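Local structure of heterokaryon incompatibility protein S (Podospora anserina, 2WVO) at residues G16-C21 with V50-W55. The protein enforces non-self-recognition during fungal cell fusion, triggering a lethal reaction when it meets the [het-s] prion form carried by incompatible cells. Numbering follows the deposited sequence.
Sequences GLFNNC and VRLSRW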
ATOM      1  N   GLY A  16     -11.642   3.690  18.427  1.00 39.56           N
ATOM      2  CA  GLY A  16     -12.504   4.204  17.360  1.00 39.26           C
ATOM      3  C   GLY A  16     -11.971   3.874  15.967  1.00 39.71           C
ATOM      4  O   GLY A  16     -12.737   3.579  15.046  1.00 39.79           O
ATOM      5  N   LEU A  17     -10.652   3.960  15.812  1.00 39.41           N
ATOM      6  CA  LEU A  17      -9.977   3.629  14.561  1.00 39.60           C
ATOM      7  C   LEU A  17     -10.096   2.136  14.230  1.00 39.37           C
ATOM      8  O   LEU A  17     -10.422   1.769  13.099  1.00 39.66           O
ATOM      9  CB  LEU A  17      -8.507   4.073  14.621  1.00 39.05           C
ATOM     10  CG  LEU A  17      -8.247   5.585  14.511  1.00 38.65           C
ATOM     11  CD1 LEU A  17      -6.895   5.973  15.144  1.00 35.50           C
ATOM     12  CD2 LEU A  17      -8.362   6.080  13.055  1.00 35.22           C
ATOM     13  N   PHE A  18      -9.854   1.307  15.244  1.00 39.30           N
ATOM     14  CA  PHE A  18      -9.996  -0.144  15.197  1.00 39.43           C
ATOM     15  C   PHE A  18     -11.403  -0.590  14.810  1.00 39.84           C
ATOM     16  O   PHE A  18     -11.570  -1.473  13.963  1.00 40.42           O
ATOM     17  CB  PHE A  18      -9.598  -0.745  16.565  1.00 39.51           C
ATOM     18  CG  PHE A  18      -9.967  -2.203  16.729  1.00 39.44           C
ATOM     19  CD1 PHE A  18      -9.123  -3.205  16.267  1.00 39.34           C
ATOM     20  CD2 PHE A  18     -11.171  -2.568  17.329  1.00 39.53           C
ATOM     21  CE1 PHE A  18      -9.474  -4.534  16.393  1.00 38.20           C
ATOM     22  CE2 PHE A  18     -11.523  -3.890  17.459  1.00 37.62           C
ATOM     23  CZ  PHE A  18     -10.667  -4.877  16.986  1.00 38.50           C
ATOM     24  N   ASN A  19     -12.412  -0.006  15.446  1.00 40.06           N
ATOM     25  CA  ASN A  19     -13.801  -0.340  15.168  1.00 40.45           C
ATOM     26  C   ASN A  19     -14.227   0.040  13.756  1.00 40.56           C
ATOM     27  O   ASN A  19     -15.023  -0.663  13.131  1.00 40.59           O
ATOM     28  CB  ASN A  19     -14.740   0.309  16.197  1.00 40.86           C
ATOM     29  CG  ASN A  19     -14.638  -0.330  17.573  1.00 41.68           C
ATOM     30  OD1 ASN A  19     -14.270  -1.506  17.723  1.00 43.32           O
ATOM     31  ND2 ASN A  19     -14.985   0.436  18.580  1.00 41.91           N
ATOM     32  N   ASN A  20     -13.701   1.153  13.260  1.00 40.55           N
ATOM     33  CA  ASN A  20     -13.833   1.488  11.844  1.00 41.55           C
ATOM     34  C   ASN A  20     -13.126   0.520  10.882  1.00 41.67           C
ATOM     35  O   ASN A  20     -13.691   0.178   9.862  1.00 42.75           O
ATOM     36  CB  ASN A  20     -13.403   2.930  11.600  1.00 41.72           C
ATOM     37  CG  ASN A  20     -14.495   3.920  11.954  1.00 43.65           C
ATOM     38  OD1 ASN A  20     -15.472   4.092  11.196  1.00 45.55           O
ATOM     39  ND2 ASN A  20     -14.345   4.583  13.106  1.00 43.19           N
ATOM     40  N   CYS A  21     -11.907   0.085  11.207  1.00 42.02           N
ATOM     41  CA  CYS A  21     -11.205  -0.979  10.462  1.00 42.37           C
ATOM     42  C   CYS A  21     -12.041  -2.243  10.251  1.00 42.36           C
ATOM     43  O   CYS A  21     -12.129  -2.779   9.146  1.00 42.38           O
ATOM     44  CB  CYS A  21      -9.922  -1.397  11.190  1.00 42.14           C
ATOM     45  SG  CYS A  21      -8.575  -0.257  11.043  1.00 43.34           S
ATOM     46  N   VAL A  50     -11.790 -11.459  11.373  1.00 42.88           N
ATOM     47  CA  VAL A  50     -11.792 -12.223  12.630  1.00 43.25           C
ATOM     48  C   VAL A  50     -10.503 -12.012  13.423  1.00 43.61           C
ATOM     49  O   VAL A  50     -10.513 -11.875  14.641  1.00 44.10           O
ATOM     50  CB  VAL A  50     -11.985 -13.754  12.367  1.00 43.14           C
ATOM     51  CG1 VAL A  50     -11.596 -14.580  13.596  1.00 42.15           C
ATOM     52  CG2 VAL A  50     -13.409 -14.054  11.938  1.00 42.48           C
ATOM     53  N   ARG A  51      -9.398 -12.017  12.695  1.00 44.18           N
ATOM     54  CA  ARG A  51      -8.061 -11.783  13.198  1.00 44.45           C
ATOM     55  C   ARG A  51      -7.983 -10.440  13.948  1.00 44.33           C
ATOM     56  O   ARG A  51      -7.486 -10.344  15.068  1.00 44.02           O
ATOM     57  CB  ARG A  51      -7.182 -11.771  11.952  1.00 45.12           C
ATOM     58  CG  ARG A  51      -5.717 -11.947  12.119  1.00 46.39           C
ATOM     59  CD  ARG A  51      -5.255 -13.353  12.517  1.00 44.35           C
ATOM     60  NE  ARG A  51      -4.114 -13.107  13.391  1.00 44.49           N
ATOM     61  CZ  ARG A  51      -2.882 -12.851  12.964  1.00 44.11           C
ATOM     62  NH1 ARG A  51      -2.594 -12.890  11.672  1.00 43.47           N
ATOM     63  NH2 ARG A  51      -1.931 -12.581  13.842  1.00 44.32           N
ATOM     64  N   LEU A  52      -8.488  -9.402  13.303  1.00 44.23           N
ATOM     65  CA  LEU A  52      -8.575  -8.062  13.866  1.00 44.65           C
ATOM     66  C   LEU A  52      -9.473  -8.078  15.114  1.00 43.88           C
ATOM     67  O   LEU A  52      -9.083  -7.574  16.169  1.00 43.73           O
ATOM     68  CB  LEU A  52      -9.116  -7.123  12.789  1.00 44.36           C
ATOM     69  CG  LEU A  52      -8.645  -5.695  12.503  1.00 46.58           C
ATOM     70  CD1 LEU A  52      -7.190  -5.395  12.913  1.00 45.94           C
ATOM     71  CD2 LEU A  52      -8.901  -5.382  11.007  1.00 45.47           C
ATOM     72  N   SER A  53     -10.651  -8.692  14.999  1.00 43.46           N
ATOM     73  CA  SER A  53     -11.580  -8.800  16.120  1.00 43.78           C
ATOM     74  C   SER A  53     -10.987  -9.567  17.301  1.00 43.36           C
ATOM     75  O   SER A  53     -11.232  -9.209  18.453  1.00 43.17           O
ATOM     76  CB  SER A  53     -12.915  -9.421  15.691  1.00 43.71           C
ATOM     77  OG  SER A  53     -12.863 -10.843  15.711  1.00 46.20           O
ATOM     78  N   ARG A  54     -10.207 -10.611  17.006  1.00 42.96           N
ATOM     79  CA  ARG A  54      -9.541 -11.414  18.043  1.00 42.59           C
ATOM     80  C   ARG A  54      -8.548 -10.593  18.865  1.00 42.25           C
ATOM     81  O   ARG A  54      -8.515 -10.719  20.085  1.00 42.06           O
ATOM     82  CB  ARG A  54      -8.853 -12.648  17.447  1.00 42.41           C
ATOM     83  CG  ARG A  54      -8.367 -13.687  18.497  1.00 42.19           C
ATOM     84  CD  ARG A  54      -7.507 -14.783  17.842  1.00 42.50           C
ATOM     85  NE  ARG A  54      -8.205 -15.422  16.718  1.00 41.52           N
ATOM     86  CZ  ARG A  54      -7.615 -15.897  15.627  1.00 41.92           C
ATOM     87  NH1 ARG A  54      -6.295 -15.826  15.485  1.00 42.91           N
ATOM     88  NH2 ARG A  54      -8.351 -16.455  14.676  1.00 41.52           N
ATOM     89  N   TRP A  55      -7.748  -9.762  18.197  1.00 42.25           N
ATOM     90  CA  TRP A  55      -6.812  -8.858  18.880  1.00 42.53           C
ATOM     91  C   TRP A  55      -7.515  -7.848  19.803  1.00 42.35           C
ATOM     92  O   TRP A  55      -7.077  -7.626  20.930  1.00 42.77           O
ATOM     93  CB  TRP A  55      -5.908  -8.118  17.871  1.00 42.38           C
ATOM     94  CG  TRP A  55      -5.006  -7.101  18.543  1.00 42.23           C
ATOM     95  CD1 TRP A  55      -3.794  -7.341  19.132  1.00 41.46           C
ATOM     96  CD2 TRP A  55      -5.270  -5.700  18.732  1.00 41.85           C
ATOM     97  NE1 TRP A  55      -3.275  -6.180  19.648  1.00 40.74           N
ATOM     98  CE2 TRP A  55      -4.165  -5.157  19.425  1.00 41.62           C
ATOM     99  CE3 TRP A  55      -6.337  -4.853  18.387  1.00 42.36           C
ATOM    100  CZ2 TRP A  55      -4.084  -3.808  19.763  1.00 41.74           C
ATOM    101  CZ3 TRP A  55      -6.262  -3.517  18.724  1.00 41.72           C
ATOM    102  CH2 TRP A  55      -5.141  -3.002  19.405  1.00 42.55           C
TER
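Phe18 reaches across from helix 14-23 and lays the tip of its ring against the backbone of helix 38-59, between the side chains of Leu52 and Trp55. With CG anti to the backbone N (chi1 168°), the ring extends toward the facing helix, and its leading edge meets Leu52 O almost in the plane of the ring: Phe18 CE1 lies 3.1 Å from that oxygen, so the slightly positive rim of C-H groups faces the carbonyl. Phe18 CZ also comes to 4.1 Å from Ser53 CA. Trp55 turns the CE3 edge of its six-membered ring to the phenyl, the planes inclined at 54°, and Phe18 CE1 lies near the plane of the indole, 3.7 Å from Trp55 CE3, in an oblique aromatic pair. A large aromatic side chain can join helices that stand apart: here, in the alpha-helical HeLo domain, the short segments run nearly antiparallel (154°) with their axes 10.5 Å apart, and the phenyl spans the gap. One turn after Phe18, Cys21 extends the apolar seam along Leu52, its CB 4.1 Å from Leu52 CD2, while Ile87 of helix 75-104 packs on both. No hydrogen bond crosses between the segments. Ser53 OG donates to Val50 O one turn back (2.8 Å) and also bonds Arg136. Arg51 and Arg54 carry their charges to other partners, Arg51 forming salt bridges with Asp168 and Glu171, and Arg54 with Glu187 and Asp208.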